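Local coordinates for Cwp19 (Clostridioides difficile, PDB 5OQ3), which is a cell-wall protein whose glycoside hydrolase domain, the piece in this structure, probably cleaves peptidoglycan, while the whole protein may also act as an amidase, at residues Tyr36-Gln50 / Tyr91-Pro104. Residues are numbered along the deposited sequence; the frame is centred on the assembly and turned at random.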
loop_
_atom_site.group_PDB
_atom_site.type_symbol
_atom_site.label_atom_id
_atom_site.label_comp_id
_atom_site.label_asym_id
_atom_site.label_seq_id
_atom_site.Cartn_x
_atom_site.Cartn_y
_atom_site.Cartn_z
ATOM N N TYR A 36 4.683 -2.406 12.991
ATOM C CA TYR A 36 5.846 -2.937 13.707
ATOM C C TYR A 36 7.038 -1.961 13.691
ATOM O O TYR A 36 8.170 -2.369 13.877
ATOM C CB TYR A 36 6.241 -4.310 13.178
ATOM C CG TYR A 36 5.190 -5.346 13.351
ATOM C CD1 TYR A 36 4.714 -5.668 14.634
ATOM C CD2 TYR A 36 4.678 -6.045 12.262
ATOM C CE1 TYR A 36 3.749 -6.639 14.818
ATOM C CE2 TYR A 36 3.705 -7.023 12.445
ATOM C CZ TYR A 36 3.250 -7.304 13.724
ATOM O OH TYR A 36 2.306 -8.266 13.927
ATOM N N ASN A 37 6.760 -0.657 13.533
ATOM C CA ASN A 37 7.797 0.379 13.579
ATOM C C ASN A 37 8.897 0.078 12.551
ATOM O O ASN A 37 10.053 0.307 12.799
ATOM C CB ASN A 37 8.334 0.487 15.031
ATOM C CG ASN A 37 7.248 0.938 15.981
ATOM O OD1 ASN A 37 6.474 0.126 16.495
ATOM N ND2 ASN A 37 7.121 2.253 16.150
ATOM N N LEU A 38 8.508 -0.434 11.382
ATOM C CA LEU A 38 9.508 -0.935 10.415
ATOM C C LEU A 38 10.482 0.165 9.964
ATOM O O LEU A 38 11.700 0.023 10.083
ATOM C CB LEU A 38 8.818 -1.554 9.197
ATOM C CG LEU A 38 9.747 -2.168 8.156
ATOM C CD1 LEU A 38 10.391 -3.433 8.732
ATOM C CD2 LEU A 38 9.036 -2.434 6.814
ATOM N N ASP A 39 9.934 1.245 9.414
ATOM C CA ASP A 39 10.724 2.363 8.950
ATOM C C ASP A 39 10.713 3.572 9.879
ATOM O O ASP A 39 11.714 4.244 9.986
ATOM C CB ASP A 39 10.237 2.852 7.586
ATOM C CG ASP A 39 10.376 1.813 6.477
ATOM O OD1 ASP A 39 11.489 1.342 6.228
ATOM O OD2 ASP A 39 9.359 1.391 5.887
ATOM N N TRP A 40 9.559 3.879 10.474
ATOM C CA TRP A 40 9.393 5.020 11.374
ATOM C C TRP A 40 8.127 4.777 12.222
ATOM O O TRP A 40 7.159 4.192 11.685
ATOM C CB TRP A 40 9.220 6.313 10.559
ATOM C CG TRP A 40 9.057 7.521 11.421
ATOM C CD1 TRP A 40 10.042 8.241 12.032
ATOM C CD2 TRP A 40 7.813 8.063 11.881
ATOM N NE1 TRP A 40 9.488 9.214 12.800
ATOM C CE2 TRP A 40 8.121 9.133 12.725
ATOM C CE3 TRP A 40 6.456 7.766 11.620
ATOM C CZ2 TRP A 40 7.138 9.899 13.347
ATOM C CZ3 TRP A 40 5.479 8.536 12.249
ATOM C CH2 TRP A 40 5.826 9.564 13.121
ATOM N N PRO A 41 8.075 5.212 13.482
ATOM C CA PRO A 41 9.214 5.713 14.279
ATOM C C PRO A 41 9.990 4.588 14.919
ATOM O O PRO A 41 9.403 3.565 15.255
ATOM C CB PRO A 41 8.511 6.548 15.358
ATOM C CG PRO A 41 7.218 5.851 15.584
ATOM C CD PRO A 41 6.810 5.284 14.235
ATOM N N LYS A 42 11.300 4.776 15.089
ATOM C CA LYS A 42 12.123 3.778 15.767
ATOM C C LYS A 42 11.821 3.817 17.262
ATOM O O LYS A 42 11.856 2.778 17.926
ATOM C CB LYS A 42 13.595 4.089 15.513
ATOM C CG LYS A 42 14.589 3.034 15.953
ATOM C CD LYS A 42 16.008 3.607 15.955
ATOM C CE LYS A 42 16.996 2.718 15.209
ATOM N NZ LYS A 42 17.115 1.353 15.788
ATOM N N THR A 43 11.548 5.014 17.789
ATOM C CA THR A 43 11.341 5.225 19.231
ATOM C C THR A 43 9.857 5.470 19.532
ATOM O O THR A 43 9.200 6.200 18.790
ATOM C CB THR A 43 12.147 6.460 19.703
ATOM O OG1 THR A 43 13.529 6.301 19.338
ATOM C CG2 THR A 43 12.037 6.658 21.210
ATOM N N LYS A 44 9.342 4.837 20.589
ATOM C CA LYS A 44 7.977 5.078 21.071
ATOM C C LYS A 44 8.037 6.036 22.253
ATOM O O LYS A 44 9.041 6.116 22.912
ATOM C CB LYS A 44 7.335 3.756 21.496
ATOM C CG LYS A 44 7.083 2.838 20.327
ATOM C CD LYS A 44 6.720 1.433 20.778
ATOM C CE LYS A 44 6.841 0.474 19.616
ATOM N NZ LYS A 44 6.544 -0.936 19.970
ATOM N N ASN A 45 6.947 6.774 22.482
ATOM C CA ASN A 45 6.811 7.655 23.653
ATOM C C ASN A 45 7.919 8.662 23.789
ATOM O O ASN A 45 8.509 8.823 24.870
ATOM C CB ASN A 45 6.741 6.844 24.946
ATOM C CG ASN A 45 5.578 5.942 24.957
ATOM O OD1 ASN A 45 4.432 6.406 24.832
ATOM N ND2 ASN A 45 5.841 4.640 25.074
ATOM N N ASN A 46 8.177 9.347 22.674
ATOM C CA ASN A 46 9.184 10.403 22.687
ATOM C C ASN A 46 8.987 11.274 21.440
ATOM O O ASN A 46 9.570 11.054 20.388
ATOM C CB ASN A 46 10.599 9.812 22.799
ATOM C CG ASN A 46 11.662 10.877 22.985
ATOM O OD1 ASN A 46 11.506 12.027 22.553
ATOM N ND2 ASN A 46 12.754 10.500 23.627
ATOM N N GLU A 47 8.144 12.285 21.584
ATOM C CA GLU A 47 7.794 13.149 20.477
ATOM C C GLU A 47 9.014 13.753 19.779
ATOM O O GLU A 47 9.132 13.700 18.547
ATOM C CB GLU A 47 6.855 14.247 20.966
ATOM C CG GLU A 47 6.546 15.340 19.964
ATOM C CD GLU A 47 5.596 16.385 20.502
ATOM O OE1 GLU A 47 5.451 17.422 19.841
ATOM O OE2 GLU A 47 4.973 16.165 21.561
ATOM N N ALA A 48 9.913 14.330 20.559
ATOM C CA ALA A 48 11.065 15.011 19.959
ATOM C C ALA A 48 11.921 14.030 19.140
ATOM O O ALA A 48 12.385 14.354 18.050
ATOM C CB ALA A 48 11.923 15.694 21.014
ATOM N N LYS A 49 12.131 12.828 19.677
ATOM C CA LYS A 49 12.965 11.872 18.993
ATOM C C LYS A 49 12.256 11.329 17.731
ATOM O O LYS A 49 12.883 11.087 16.708
ATOM C CB LYS A 49 13.302 10.722 19.902
ATOM C CG LYS A 49 14.303 9.786 19.269
ATOM C CD LYS A 49 15.258 9.170 20.277
ATOM C CE LYS A 49 16.400 8.461 19.570
ATOM N NZ LYS A 49 17.240 9.374 18.732
ATOM N N GLN A 50 10.934 11.173 17.805
ATOM C CA GLN A 50 10.184 10.712 16.652
ATOM C C GLN A 50 10.281 11.750 15.533
ATOM O O GLN A 50 10.496 11.408 14.390
ATOM C CB GLN A 50 8.714 10.441 17.001
ATOM C CG GLN A 50 8.545 9.245 17.940
ATOM C CD GLN A 50 7.120 8.963 18.372
ATOM O OE1 GLN A 50 6.262 9.857 18.394
ATOM N NE2 GLN A 50 6.874 7.726 18.806
ATOM N N TYR A 91 1.576 2.048 17.370
ATOM C CA TYR A 91 3.013 2.096 17.029
ATOM C C TYR A 91 3.675 3.408 17.444
ATOM O O TYR A 91 4.878 3.501 17.413
ATOM C CB TYR A 91 3.255 1.755 15.549
ATOM C CG TYR A 91 2.656 0.384 15.225
ATOM C CD1 TYR A 91 3.169 -0.777 15.815
ATOM C CD2 TYR A 91 1.521 0.255 14.429
ATOM C CE1 TYR A 91 2.585 -1.997 15.598
ATOM C CE2 TYR A 91 0.946 -0.989 14.172
ATOM C CZ TYR A 91 1.471 -2.118 14.765
ATOM O OH TYR A 91 0.887 -3.362 14.530
ATOM N N LEU A 92 2.898 4.402 17.873
ATOM C CA LEU A 92 3.460 5.639 18.417
ATOM C C LEU A 92 3.878 5.520 19.877
ATOM O O LEU A 92 4.906 6.071 20.274
ATOM C CB LEU A 92 2.443 6.789 18.269
ATOM C CG LEU A 92 2.256 7.216 16.795
ATOM C CD1 LEU A 92 0.940 7.950 16.579
ATOM C CD2 LEU A 92 3.430 8.095 16.318
ATOM N N THR A 93 3.045 4.862 20.672
ATOM C CA THR A 93 3.236 4.779 22.143
ATOM C C THR A 93 3.433 3.369 22.774
ATOM O O THR A 93 3.907 3.238 23.850
ATOM C CB THR A 93 2.022 5.389 22.860
ATOM O OG1 THR A 93 0.865 4.602 22.532
ATOM C CG2 THR A 93 1.840 6.833 22.407
ATOM N N GLY A 94 2.991 2.367 21.974
ATOM C CA GLY A 94 2.949 0.975 22.485
ATOM C C GLY A 94 1.537 0.549 22.852
ATOM O O GLY A 94 1.322 -0.615 23.133
ATOM N N THR A 95 0.586 1.486 22.902
ATOM C CA THR A 95 -0.799 1.215 23.329
ATOM C C THR A 95 -1.840 1.762 22.344
ATOM O O THR A 95 -1.866 2.980 22.101
ATOM C CB THR A 95 -1.043 1.848 24.730
ATOM O OG1 THR A 95 -0.070 1.339 25.643
ATOM C CG2 THR A 95 -2.444 1.550 25.250
ATOM N N GLN A 96 -2.705 0.887 21.788
ATOM C CA GLN A 96 -3.702 1.365 20.837
ATOM C C GLN A 96 -4.671 2.292 21.551
ATOM O O GLN A 96 -5.119 2.013 22.657
ATOM C CB GLN A 96 -4.479 0.246 20.101
ATOM C CG GLN A 96 -5.239 0.791 18.867
ATOM C CD GLN A 96 -6.029 -0.270 18.140
ATOM O OE1 GLN A 96 -7.023 -0.755 18.651
ATOM N NE2 GLN A 96 -5.591 -0.632 16.936
ATOM N N GLY A 97 -4.956 3.412 20.909
ATOM C CA GLY A 97 -5.893 4.372 21.417
ATOM C C GLY A 97 -5.270 5.453 22.267
ATOM O O GLY A 97 -5.942 6.430 22.583
ATOM N N LYS A 98 -4.003 5.296 22.637
ATOM C CA LYS A 98 -3.331 6.261 23.528
ATOM C C LYS A 98 -2.881 7.501 22.761
ATOM O O LYS A 98 -2.120 7.388 21.801
ATOM C CB LYS A 98 -2.134 5.623 24.222
ATOM C CG LYS A 98 -1.436 6.589 25.185
ATOM C CD LYS A 98 -0.405 5.906 26.090
ATOM C CE LYS A 98 0.302 6.958 26.960
ATOM N NZ LYS A 98 1.128 6.334 28.008
ATOM N N ASP A 99 -3.307 8.681 23.224
ATOM C CA ASP A 99 -2.923 9.943 22.609
ATOM C C ASP A 99 -1.428 10.126 22.837
ATOM O O ASP A 99 -0.974 10.116 23.972
ATOM C CB ASP A 99 -3.719 11.097 23.251
ATOM C CG ASP A 99 -3.562 12.413 22.522
ATOM O OD1 ASP A 99 -2.483 12.707 22.018
ATOM O OD2 ASP A 99 -4.545 13.175 22.472
ATOM N N PRO A 100 -0.651 10.313 21.760
ATOM C CA PRO A 100 0.783 10.488 21.927
ATOM C C PRO A 100 1.198 11.902 22.362
ATOM O O PRO A 100 2.385 12.172 22.504
ATOM C CB PRO A 100 1.348 10.160 20.551
ATOM C CG PRO A 100 0.238 10.384 19.603
ATOM C CD PRO A 100 -1.051 10.324 20.341
ATOM N N GLY A 101 0.228 12.796 22.570
ATOM C CA GLY A 101 0.527 14.143 23.057
ATOM C C GLY A 101 0.790 15.142 21.947
ATOM O O GLY A 101 0.958 16.321 22.217
ATOM N N TYR A 102 0.759 14.679 20.692
ATOM C CA TYR A 102 0.836 15.553 19.532
ATOM C C TYR A 102 0.236 14.795 18.374
ATOM O O TYR A 102 0.097 13.580 18.422
ATOM C CB TYR A 102 2.297 15.908 19.225
ATOM C CG TYR A 102 3.158 14.864 18.592
ATOM C CD1 TYR A 102 3.489 13.707 19.268
ATOM C CD2 TYR A 102 3.684 15.053 17.305
ATOM C CE1 TYR A 102 4.287 12.729 18.672
ATOM C CE2 TYR A 102 4.524 14.107 16.727
ATOM C CZ TYR A 102 4.796 12.936 17.392
ATOM O OH TYR A 102 5.596 11.982 16.775
ATOM N N ASP A 103 -0.103 15.508 17.312
ATOM C CA ASP A 103 -0.600 14.886 16.085
ATOM C C ASP A 103 0.595 14.803 15.141
ATOM O O ASP A 103 1.080 15.826 14.685
ATOM C CB ASP A 103 -1.701 15.751 15.501
ATOM C CG ASP A 103 -2.275 15.178 14.189
ATOM O OD1 ASP A 103 -1.806 14.141 13.707
ATOM O OD2 ASP A 103 -3.234 15.761 13.659
ATOM N N PRO A 104 1.092 13.592 14.831
ATOM C CA PRO A 104 2.275 13.523 13.959
ATOM C C PRO A 104 2.028 13.964 12.527
ATOM O O PRO A 104 2.953 14.458 11.881
ATOM C CB PRO A 104 2.672 12.045 13.961
ATOM C CG PRO A 104 1.849 11.415 15.020
ATOM C CD PRO A 104 0.680 12.279 15.304
#
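From the first turn of helix 47-63, Gln50 turns its amide to Leu92 of the segment 91-104. NE2 of Gln50 donates to Leu92 O at 3.0 Å and to Thr43 O, both nearly in the amide plane and each on a carbonyl lone pair. Gln50 OE1 accepts from Tyr102 OH at 2.8 Å, so three bonds fix the rotation of the amide. Leu92 O is gripped a second time by Asn45 N. Asn37 divides its ND2 in the same way, between Tyr91 O (2.9 Å, 167°) and Pro41 O. Beside it, Tyr36 N sits 3.4 Å above the Tyr91 ring, offset toward the rim. The two segments belong to the connections that follow strands 27-32 and 68-74, the first two of the eight-stranded TIM barrel, and run into helices 47-63 and 104-114. Glu47, extended with CG anti to its N (172°), lies over the Tyr102 ring; Glu47 CG makes a CH-pi contact 3.5 Å from the centroid, and the carboxylate stacks 8° from parallel. Its OE1 is paired with Lys51. Trp40 NE1 donates to the backbone O of Gln50, and Trp40 CH2, at the indole edge, meets Pro104 CB at 4.1 Å, while Tyr54 packs edge-to-face with the indole.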